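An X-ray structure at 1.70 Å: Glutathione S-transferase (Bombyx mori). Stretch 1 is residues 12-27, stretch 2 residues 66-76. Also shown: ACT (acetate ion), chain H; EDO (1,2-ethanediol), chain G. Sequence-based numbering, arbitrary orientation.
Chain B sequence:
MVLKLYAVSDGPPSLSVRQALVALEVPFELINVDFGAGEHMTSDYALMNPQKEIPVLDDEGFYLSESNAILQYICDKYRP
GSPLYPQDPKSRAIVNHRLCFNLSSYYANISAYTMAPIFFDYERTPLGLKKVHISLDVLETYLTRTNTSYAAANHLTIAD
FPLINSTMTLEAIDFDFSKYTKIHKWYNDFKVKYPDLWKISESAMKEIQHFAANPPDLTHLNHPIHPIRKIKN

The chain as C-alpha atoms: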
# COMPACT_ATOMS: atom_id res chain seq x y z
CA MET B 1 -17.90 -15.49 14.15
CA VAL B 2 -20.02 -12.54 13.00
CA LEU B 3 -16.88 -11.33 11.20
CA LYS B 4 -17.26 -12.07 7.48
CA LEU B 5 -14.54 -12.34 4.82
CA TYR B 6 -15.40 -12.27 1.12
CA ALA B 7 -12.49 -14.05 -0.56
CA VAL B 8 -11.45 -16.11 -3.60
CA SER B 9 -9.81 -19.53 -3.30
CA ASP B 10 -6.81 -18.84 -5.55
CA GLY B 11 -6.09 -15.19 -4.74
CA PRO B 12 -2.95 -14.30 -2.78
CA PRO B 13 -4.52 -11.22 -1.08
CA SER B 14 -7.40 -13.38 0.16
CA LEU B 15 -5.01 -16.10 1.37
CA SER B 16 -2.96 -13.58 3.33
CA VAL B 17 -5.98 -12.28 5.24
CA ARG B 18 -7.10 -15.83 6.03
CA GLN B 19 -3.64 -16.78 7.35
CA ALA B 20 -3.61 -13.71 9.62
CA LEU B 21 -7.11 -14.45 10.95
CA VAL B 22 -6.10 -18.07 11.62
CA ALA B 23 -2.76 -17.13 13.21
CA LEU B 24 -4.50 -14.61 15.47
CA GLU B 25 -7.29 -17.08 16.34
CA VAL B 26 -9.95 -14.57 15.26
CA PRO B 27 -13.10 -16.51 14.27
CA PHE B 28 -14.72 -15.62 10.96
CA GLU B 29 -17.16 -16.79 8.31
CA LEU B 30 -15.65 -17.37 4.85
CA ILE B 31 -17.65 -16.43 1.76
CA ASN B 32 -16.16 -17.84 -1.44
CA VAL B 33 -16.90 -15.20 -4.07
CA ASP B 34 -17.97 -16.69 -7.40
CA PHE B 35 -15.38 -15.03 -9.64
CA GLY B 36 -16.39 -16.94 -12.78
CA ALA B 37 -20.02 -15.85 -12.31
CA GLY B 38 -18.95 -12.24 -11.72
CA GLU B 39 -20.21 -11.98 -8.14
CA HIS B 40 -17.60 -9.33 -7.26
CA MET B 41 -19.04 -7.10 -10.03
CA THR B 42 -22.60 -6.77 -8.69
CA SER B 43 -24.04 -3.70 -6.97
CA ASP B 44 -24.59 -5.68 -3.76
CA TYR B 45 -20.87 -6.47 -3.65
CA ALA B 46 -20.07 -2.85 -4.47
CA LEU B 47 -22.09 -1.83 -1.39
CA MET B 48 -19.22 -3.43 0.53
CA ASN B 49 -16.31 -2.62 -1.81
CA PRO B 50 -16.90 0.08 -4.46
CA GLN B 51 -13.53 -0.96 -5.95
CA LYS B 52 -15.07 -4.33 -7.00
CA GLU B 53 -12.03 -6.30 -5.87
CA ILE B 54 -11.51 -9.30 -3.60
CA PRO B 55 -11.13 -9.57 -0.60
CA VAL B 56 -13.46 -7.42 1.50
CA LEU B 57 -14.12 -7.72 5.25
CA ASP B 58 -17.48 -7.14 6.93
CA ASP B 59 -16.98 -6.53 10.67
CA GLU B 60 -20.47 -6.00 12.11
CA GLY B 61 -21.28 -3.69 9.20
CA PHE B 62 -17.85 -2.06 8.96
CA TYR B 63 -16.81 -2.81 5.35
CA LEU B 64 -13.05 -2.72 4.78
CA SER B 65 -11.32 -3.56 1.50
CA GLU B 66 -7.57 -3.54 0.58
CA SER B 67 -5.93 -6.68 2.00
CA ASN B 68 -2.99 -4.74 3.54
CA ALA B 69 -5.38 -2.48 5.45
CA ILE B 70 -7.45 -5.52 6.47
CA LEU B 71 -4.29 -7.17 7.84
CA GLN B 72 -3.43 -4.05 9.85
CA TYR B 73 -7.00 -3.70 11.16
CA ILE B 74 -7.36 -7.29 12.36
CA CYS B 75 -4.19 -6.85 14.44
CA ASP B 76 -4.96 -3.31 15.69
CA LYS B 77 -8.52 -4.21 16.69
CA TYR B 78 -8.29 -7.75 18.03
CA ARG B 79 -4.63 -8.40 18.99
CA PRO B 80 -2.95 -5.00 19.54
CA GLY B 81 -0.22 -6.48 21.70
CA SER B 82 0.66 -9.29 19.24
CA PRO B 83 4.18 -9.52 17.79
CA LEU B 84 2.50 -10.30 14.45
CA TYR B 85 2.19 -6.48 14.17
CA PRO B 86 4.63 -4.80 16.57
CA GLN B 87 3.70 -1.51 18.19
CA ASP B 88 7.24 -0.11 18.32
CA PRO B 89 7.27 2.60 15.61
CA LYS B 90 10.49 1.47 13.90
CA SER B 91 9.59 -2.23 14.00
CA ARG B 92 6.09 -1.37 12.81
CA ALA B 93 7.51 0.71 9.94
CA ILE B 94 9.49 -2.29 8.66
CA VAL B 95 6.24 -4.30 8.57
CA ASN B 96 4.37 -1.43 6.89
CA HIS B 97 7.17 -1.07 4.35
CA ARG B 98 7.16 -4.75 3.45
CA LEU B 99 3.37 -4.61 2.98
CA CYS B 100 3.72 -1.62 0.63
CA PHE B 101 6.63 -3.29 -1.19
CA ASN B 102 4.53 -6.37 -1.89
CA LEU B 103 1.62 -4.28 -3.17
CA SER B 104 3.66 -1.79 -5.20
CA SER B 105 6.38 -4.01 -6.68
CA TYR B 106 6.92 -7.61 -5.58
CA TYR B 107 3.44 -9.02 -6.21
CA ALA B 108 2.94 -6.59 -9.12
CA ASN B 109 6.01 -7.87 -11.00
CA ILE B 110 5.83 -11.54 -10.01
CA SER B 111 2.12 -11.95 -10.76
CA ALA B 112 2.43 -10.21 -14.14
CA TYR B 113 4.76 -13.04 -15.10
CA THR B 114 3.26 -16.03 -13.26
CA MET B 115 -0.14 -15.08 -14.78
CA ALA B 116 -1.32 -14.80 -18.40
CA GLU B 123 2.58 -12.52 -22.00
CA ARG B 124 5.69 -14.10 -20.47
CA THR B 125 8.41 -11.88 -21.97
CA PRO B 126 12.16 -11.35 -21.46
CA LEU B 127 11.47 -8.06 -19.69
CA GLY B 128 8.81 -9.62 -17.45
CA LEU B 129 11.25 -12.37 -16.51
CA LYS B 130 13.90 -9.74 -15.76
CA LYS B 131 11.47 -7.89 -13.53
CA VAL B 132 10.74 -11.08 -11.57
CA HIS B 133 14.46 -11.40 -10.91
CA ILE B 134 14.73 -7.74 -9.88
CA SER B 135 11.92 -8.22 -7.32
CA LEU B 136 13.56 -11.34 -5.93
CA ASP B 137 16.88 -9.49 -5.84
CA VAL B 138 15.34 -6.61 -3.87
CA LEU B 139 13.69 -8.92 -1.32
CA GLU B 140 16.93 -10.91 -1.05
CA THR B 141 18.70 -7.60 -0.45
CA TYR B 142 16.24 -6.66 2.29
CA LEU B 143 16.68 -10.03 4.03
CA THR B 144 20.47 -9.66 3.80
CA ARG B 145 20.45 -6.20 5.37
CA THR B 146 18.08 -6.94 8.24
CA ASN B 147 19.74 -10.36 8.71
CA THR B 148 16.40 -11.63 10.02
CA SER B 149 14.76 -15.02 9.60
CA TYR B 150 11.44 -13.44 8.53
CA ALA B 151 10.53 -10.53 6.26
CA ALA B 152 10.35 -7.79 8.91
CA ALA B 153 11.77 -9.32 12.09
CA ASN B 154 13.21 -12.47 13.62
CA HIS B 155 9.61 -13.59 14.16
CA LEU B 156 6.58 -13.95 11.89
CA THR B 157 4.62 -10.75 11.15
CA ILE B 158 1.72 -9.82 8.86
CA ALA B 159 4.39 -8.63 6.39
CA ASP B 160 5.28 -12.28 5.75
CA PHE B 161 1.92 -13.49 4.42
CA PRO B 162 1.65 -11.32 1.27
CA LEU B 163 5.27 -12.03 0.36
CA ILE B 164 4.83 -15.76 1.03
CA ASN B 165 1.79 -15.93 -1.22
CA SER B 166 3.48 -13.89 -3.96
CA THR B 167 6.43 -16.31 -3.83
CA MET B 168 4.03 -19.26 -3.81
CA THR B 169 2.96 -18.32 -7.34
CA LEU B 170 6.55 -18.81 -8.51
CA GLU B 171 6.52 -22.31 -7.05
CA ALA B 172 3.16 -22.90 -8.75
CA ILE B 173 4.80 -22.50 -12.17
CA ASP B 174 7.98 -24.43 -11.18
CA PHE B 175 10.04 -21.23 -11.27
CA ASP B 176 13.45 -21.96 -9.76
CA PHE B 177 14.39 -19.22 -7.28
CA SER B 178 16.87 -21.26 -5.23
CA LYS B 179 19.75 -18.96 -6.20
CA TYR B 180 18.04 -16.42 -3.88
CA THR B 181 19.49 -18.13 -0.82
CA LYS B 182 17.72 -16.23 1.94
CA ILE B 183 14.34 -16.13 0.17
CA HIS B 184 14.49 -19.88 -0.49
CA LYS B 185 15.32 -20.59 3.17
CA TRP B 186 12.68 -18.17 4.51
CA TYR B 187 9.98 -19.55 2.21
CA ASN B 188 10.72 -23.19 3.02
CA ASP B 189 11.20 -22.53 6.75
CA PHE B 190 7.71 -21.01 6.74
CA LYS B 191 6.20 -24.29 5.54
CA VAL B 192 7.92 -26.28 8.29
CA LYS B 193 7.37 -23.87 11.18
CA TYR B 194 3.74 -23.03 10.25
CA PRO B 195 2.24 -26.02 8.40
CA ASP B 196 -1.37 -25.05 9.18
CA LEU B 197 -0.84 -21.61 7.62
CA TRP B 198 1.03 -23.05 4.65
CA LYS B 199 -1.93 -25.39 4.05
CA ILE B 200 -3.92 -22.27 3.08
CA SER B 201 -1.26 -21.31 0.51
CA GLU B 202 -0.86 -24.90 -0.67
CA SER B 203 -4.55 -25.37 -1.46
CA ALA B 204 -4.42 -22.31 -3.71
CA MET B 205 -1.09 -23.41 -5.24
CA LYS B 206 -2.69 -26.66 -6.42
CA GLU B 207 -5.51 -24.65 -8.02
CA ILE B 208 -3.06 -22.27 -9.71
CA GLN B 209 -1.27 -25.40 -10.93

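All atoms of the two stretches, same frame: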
# COMPACT_ATOMS: atom_id res chain seq x y z
N PRO B 12 -3.93 -14.53 -3.86
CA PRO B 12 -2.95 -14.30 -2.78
C PRO B 12 -3.40 -13.27 -1.74
O PRO B 12 -3.16 -13.48 -0.54
CB PRO B 12 -1.70 -13.83 -3.54
CG PRO B 12 -1.80 -14.64 -4.83
CD PRO B 12 -3.27 -14.64 -5.17
N PRO B 13 -4.07 -12.17 -2.13
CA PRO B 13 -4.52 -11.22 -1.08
C PRO B 13 -5.54 -11.83 -0.13
O PRO B 13 -5.51 -11.57 1.09
CB PRO B 13 -5.11 -10.05 -1.89
CG PRO B 13 -4.47 -10.14 -3.22
CD PRO B 13 -4.38 -11.63 -3.47
N SER B 14 -6.44 -12.65 -0.67
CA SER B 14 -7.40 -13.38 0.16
C SER B 14 -6.68 -14.35 1.09
O SER B 14 -7.02 -14.45 2.29
CB SER B 14 -8.39 -14.14 -0.73
OG SER B 14 -9.32 -13.30 -1.42
N LEU B 15 -5.72 -15.12 0.56
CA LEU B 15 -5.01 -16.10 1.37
C LEU B 15 -4.30 -15.43 2.53
O LEU B 15 -4.29 -15.95 3.65
CB LEU B 15 -3.99 -16.88 0.53
CG LEU B 15 -4.53 -17.50 -0.77
CD1 LEU B 15 -3.36 -17.94 -1.66
CD2 LEU B 15 -5.42 -18.69 -0.47
N SER B 16 -3.71 -14.25 2.28
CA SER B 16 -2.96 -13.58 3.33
C SER B 16 -3.86 -13.18 4.49
O SER B 16 -3.48 -13.30 5.66
CB SER B 16 -2.26 -12.34 2.75
OG SER B 16 -1.35 -12.69 1.74
N VAL B 17 -5.06 -12.68 4.18
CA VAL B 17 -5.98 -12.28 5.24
C VAL B 17 -6.43 -13.51 6.01
O VAL B 17 -6.51 -13.49 7.24
CB VAL B 17 -7.17 -11.49 4.67
CG1 VAL B 17 -8.21 -11.23 5.77
CG2 VAL B 17 -6.72 -10.13 4.08
N ARG B 18 -6.68 -14.62 5.32
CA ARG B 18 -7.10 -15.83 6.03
C ARG B 18 -6.00 -16.33 6.97
O ARG B 18 -6.29 -16.71 8.11
CB ARG B 18 -7.53 -16.91 5.04
CG ARG B 18 -8.85 -16.56 4.36
CD ARG B 18 -9.18 -17.50 3.19
NE ARG B 18 -9.04 -18.88 3.63
CZ ARG B 18 -8.61 -19.88 2.88
NH1 ARG B 18 -8.30 -19.69 1.61
NH2 ARG B 18 -8.48 -21.08 3.41
N GLN B 19 -4.75 -16.34 6.51
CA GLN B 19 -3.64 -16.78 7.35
C GLN B 19 -3.53 -15.91 8.60
O GLN B 19 -3.38 -16.43 9.71
CB GLN B 19 -2.34 -16.76 6.56
CG GLN B 19 -2.31 -17.81 5.45
CD GLN B 19 -1.08 -17.66 4.61
OE1 GLN B 19 -0.73 -16.55 4.20
NE2 GLN B 19 -0.40 -18.77 4.36
N ALA B 20 -3.65 -14.59 8.45
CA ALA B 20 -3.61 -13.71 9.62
C ALA B 20 -4.75 -14.01 10.60
O ALA B 20 -4.54 -14.07 11.81
CB ALA B 20 -3.65 -12.25 9.19
N LEU B 21 -5.98 -14.16 10.08
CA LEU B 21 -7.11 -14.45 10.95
C LEU B 21 -6.90 -15.77 11.69
O LEU B 21 -7.19 -15.86 12.89
CB LEU B 21 -8.41 -14.50 10.14
CG LEU B 21 -8.97 -13.17 9.64
CD1 LEU B 21 -9.90 -13.42 8.45
CD2 LEU B 21 -9.69 -12.40 10.77
N VAL B 22 -6.36 -16.77 11.00
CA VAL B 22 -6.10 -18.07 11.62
C VAL B 22 -4.98 -17.96 12.64
O VAL B 22 -5.10 -18.46 13.77
CB VAL B 22 -5.80 -19.12 10.53
CG1 VAL B 22 -5.25 -20.42 11.13
CG2 VAL B 22 -7.05 -19.38 9.70
N ALA B 23 -3.88 -17.28 12.28
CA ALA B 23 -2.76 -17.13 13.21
C ALA B 23 -3.17 -16.39 14.47
O ALA B 23 -2.69 -16.70 15.58
CB ALA B 23 -1.60 -16.42 12.53
N LEU B 24 -4.05 -15.41 14.33
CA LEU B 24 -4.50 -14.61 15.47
C LEU B 24 -5.65 -15.25 16.22
O LEU B 24 -6.07 -14.71 17.25
CB LEU B 24 -4.92 -13.22 15.00
CG LEU B 24 -3.74 -12.35 14.53
CD1 LEU B 24 -4.25 -10.99 14.07
CD2 LEU B 24 -2.74 -12.21 15.65
N GLU B 25 -6.15 -16.39 15.73
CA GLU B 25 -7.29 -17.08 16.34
C GLU B 25 -8.53 -16.19 16.41
O GLU B 25 -9.27 -16.22 17.39
CB GLU B 25 -6.92 -17.61 17.73
CG GLU B 25 -5.56 -18.28 17.77
CD GLU B 25 -5.32 -19.03 19.07
OE1 GLU B 25 -4.75 -18.44 20.01
OE2 GLU B 25 -5.73 -20.21 19.15
N VAL B 26 -8.75 -15.40 15.37
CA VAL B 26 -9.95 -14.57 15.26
C VAL B 26 -10.97 -15.35 14.45
O VAL B 26 -10.70 -15.68 13.28
CB VAL B 26 -9.64 -13.21 14.61
CG1 VAL B 26 -10.92 -12.44 14.41
CG2 VAL B 26 -8.67 -12.40 15.48
N PRO B 27 -12.12 -15.71 15.02
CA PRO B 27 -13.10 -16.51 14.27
C PRO B 27 -13.78 -15.68 13.19
O PRO B 27 -14.05 -14.50 13.37
CB PRO B 27 -14.09 -16.96 15.35
CG PRO B 27 -13.35 -16.78 16.65
CD PRO B 27 -12.53 -15.55 16.43
N GLU B 66 -9.03 -3.59 0.62
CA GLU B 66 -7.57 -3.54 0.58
C GLU B 66 -6.95 -4.49 1.60
O GLU B 66 -6.95 -4.21 2.81
CB GLU B 66 -7.06 -2.10 0.80
CG GLU B 66 -7.44 -1.17 -0.34
CD GLU B 66 -6.57 -1.33 -1.58
OE1 GLU B 66 -5.57 -2.08 -1.54
OE2 GLU B 66 -6.88 -0.69 -2.61
N SER B 67 -6.39 -5.61 1.11
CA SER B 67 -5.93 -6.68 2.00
C SER B 67 -4.86 -6.19 3.00
O SER B 67 -4.86 -6.64 4.16
CB SER B 67 -5.42 -7.87 1.18
OG SER B 67 -4.29 -7.56 0.38
N ASN B 68 -3.97 -5.27 2.59
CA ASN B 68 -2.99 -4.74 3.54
C ASN B 68 -3.66 -4.02 4.69
O ASN B 68 -3.30 -4.21 5.86
CB ASN B 68 -2.02 -3.79 2.84
CG ASN B 68 -1.01 -4.51 2.00
OD1 ASN B 68 -0.98 -5.74 1.95
ND2 ASN B 68 -0.18 -3.74 1.29
N ALA B 69 -4.65 -3.18 4.39
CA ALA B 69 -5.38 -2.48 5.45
C ALA B 69 -6.19 -3.45 6.31
O ALA B 69 -6.33 -3.25 7.52
CB ALA B 69 -6.30 -1.44 4.82
N ILE B 70 -6.74 -4.51 5.69
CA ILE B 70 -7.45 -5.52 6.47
C ILE B 70 -6.49 -6.21 7.44
O ILE B 70 -6.82 -6.40 8.62
CB ILE B 70 -8.13 -6.55 5.55
CG1 ILE B 70 -9.21 -5.88 4.68
CG2 ILE B 70 -8.76 -7.69 6.40
CD1 ILE B 70 -9.74 -6.81 3.57
N LEU B 71 -5.29 -6.56 6.97
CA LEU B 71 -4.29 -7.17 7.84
C LEU B 71 -3.96 -6.27 9.03
O LEU B 71 -3.90 -6.73 10.19
CB LEU B 71 -3.01 -7.48 7.05
CG LEU B 71 -3.08 -8.59 5.98
CD1 LEU B 71 -1.80 -8.66 5.18
CD2 LEU B 71 -3.36 -9.92 6.66
N GLN B 72 -3.75 -4.99 8.77
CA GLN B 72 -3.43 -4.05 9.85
C GLN B 72 -4.59 -3.92 10.83
O GLN B 72 -4.39 -3.86 12.05
CB GLN B 72 -3.05 -2.70 9.23
CG GLN B 72 -1.73 -2.80 8.45
CD GLN B 72 -1.53 -1.69 7.44
OE1 GLN B 72 -2.49 -1.17 6.88
NE2 GLN B 72 -0.26 -1.33 7.19
N TYR B 73 -5.82 -3.92 10.31
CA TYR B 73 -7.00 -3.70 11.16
C TYR B 73 -7.25 -4.89 12.07
O TYR B 73 -7.53 -4.71 13.26
CB TYR B 73 -8.21 -3.43 10.28
CG TYR B 73 -9.55 -3.49 11.02
CD1 TYR B 73 -9.90 -2.50 11.91
CD2 TYR B 73 -10.42 -4.54 10.81
CE1 TYR B 73 -11.11 -2.54 12.58
CE2 TYR B 73 -11.64 -4.61 11.48
CZ TYR B 73 -11.97 -3.60 12.37
OH TYR B 73 -13.18 -3.63 13.03
N ILE B 74 -7.13 -6.10 11.54
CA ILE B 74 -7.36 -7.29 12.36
C ILE B 74 -6.41 -7.31 13.55
O ILE B 74 -6.81 -7.63 14.69
CB ILE B 74 -7.23 -8.56 11.49
CG1 ILE B 74 -8.42 -8.67 10.54
CG2 ILE B 74 -7.13 -9.80 12.38
CD1 ILE B 74 -9.69 -8.08 11.05
N CYS B 75 -5.15 -6.91 13.34
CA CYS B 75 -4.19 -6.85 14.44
C CYS B 75 -4.50 -5.70 15.39
O CYS B 75 -4.56 -5.90 16.61
CB CYS B 75 -2.77 -6.72 13.89
SG CYS B 75 -2.22 -8.11 12.90
N ASP B 76 -4.69 -4.49 14.85
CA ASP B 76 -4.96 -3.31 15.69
C ASP B 76 -6.21 -3.50 16.54
O ASP B 76 -6.24 -3.08 17.70
CB ASP B 76 -5.15 -2.06 14.83
CG ASP B 76 -3.86 -1.60 14.14
OD1 ASP B 76 -2.76 -2.02 14.55
OD2 ASP B 76 -3.98 -0.79 13.18
C ACT H . -5.80 -6.31 -2.47
O ACT H . -4.65 -6.22 -1.98
OXT ACT H . -6.76 -6.36 -1.66
CH3 ACT H . -6.03 -6.36 -3.95
C1 EDO G . -8.85 -20.66 6.77
O1 EDO G . -10.04 -20.11 6.19
C2 EDO G . -8.71 -22.17 6.52
O2 EDO G . -8.14 -22.82 7.67

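Two helices from distant parts of a chain can meet chiefly through apolar packing, and the pair formed by residues 12-23 and 67-76 of this glutathione S-transferase is a compact example. Their axes run almost exactly parallel, 5° apart, and approach to 9.5 Å. No hydrogen bond crosses between the stretches: the backbone polar groups are largely spent within each helix, so what remains to meet across the gap is mostly hydrocarbon. Together the two sides bury 483 Å².

Ile74 gives up the most surface. Its CA-to-CB bond points toward the first stretch, and the beta-branched side chain serves several neighbours at once. Its CG1 lies 3.9 Å from Leu21 CD2; its CG2 lies 4.0 Å from the same Leu21 CD2, 3.5 Å from Leu24 CD1 and 4.3 Å from Val26 CG2. The chi2 angle of -30° falls between the usual wells. Leu24 and Val26 flank Glu25, where a positive phi and a Schellman motif end the helical path; Val26 N bonds back to Leu21 O at 3.0 Å, and the CA-to-CB bond of Val26, beyond the turn, still points toward the second helix. Leu24 CD1 also rests 3.7 Å from Cys75 SG, a sulfur that fits well in such apolar company.

One turn earlier, Leu71 and Val17 cover nearly as much. Leu71 leaves its helix sideways, but with chi1 m and chi2 t its end comes nearer to the partner. Its CD2 settles against backbone as well as side chains, 3.5 Å from Ser16 O, 3.8 Å from Val17 CA and 3.5 Å from Ala20 CB. The small methyl of Ala20 points toward the second helix yet lets the leucine come in close to the backbone of the first. Val17 is also directed sideways. Both Val17 methyls reach Ile70 CG2, CG1 at 3.6 Å and CG2 at 3.9 Å; CG2 also lies 3.9 Å from Ser67 CB and 4.2 Å from Leu71 CD2.

At the N-terminal end the character changes. Pro13 and Ser67 have the closest CA atoms of the register, 5.7 Å apart, and Pro13 CB touches Ser67 OG at 3.5 Å. Ser67 is partly exposed, and in this crystal its polar groups are met by an acetate: Ser67 N donates to acetate OXT at 2.9 Å and Ser67 OG to acetate O at 2.7 Å. The acetate, probably from the crystallisation liquor, also lies against the proline, with Pro13 CB 3.8 Å from its C atom.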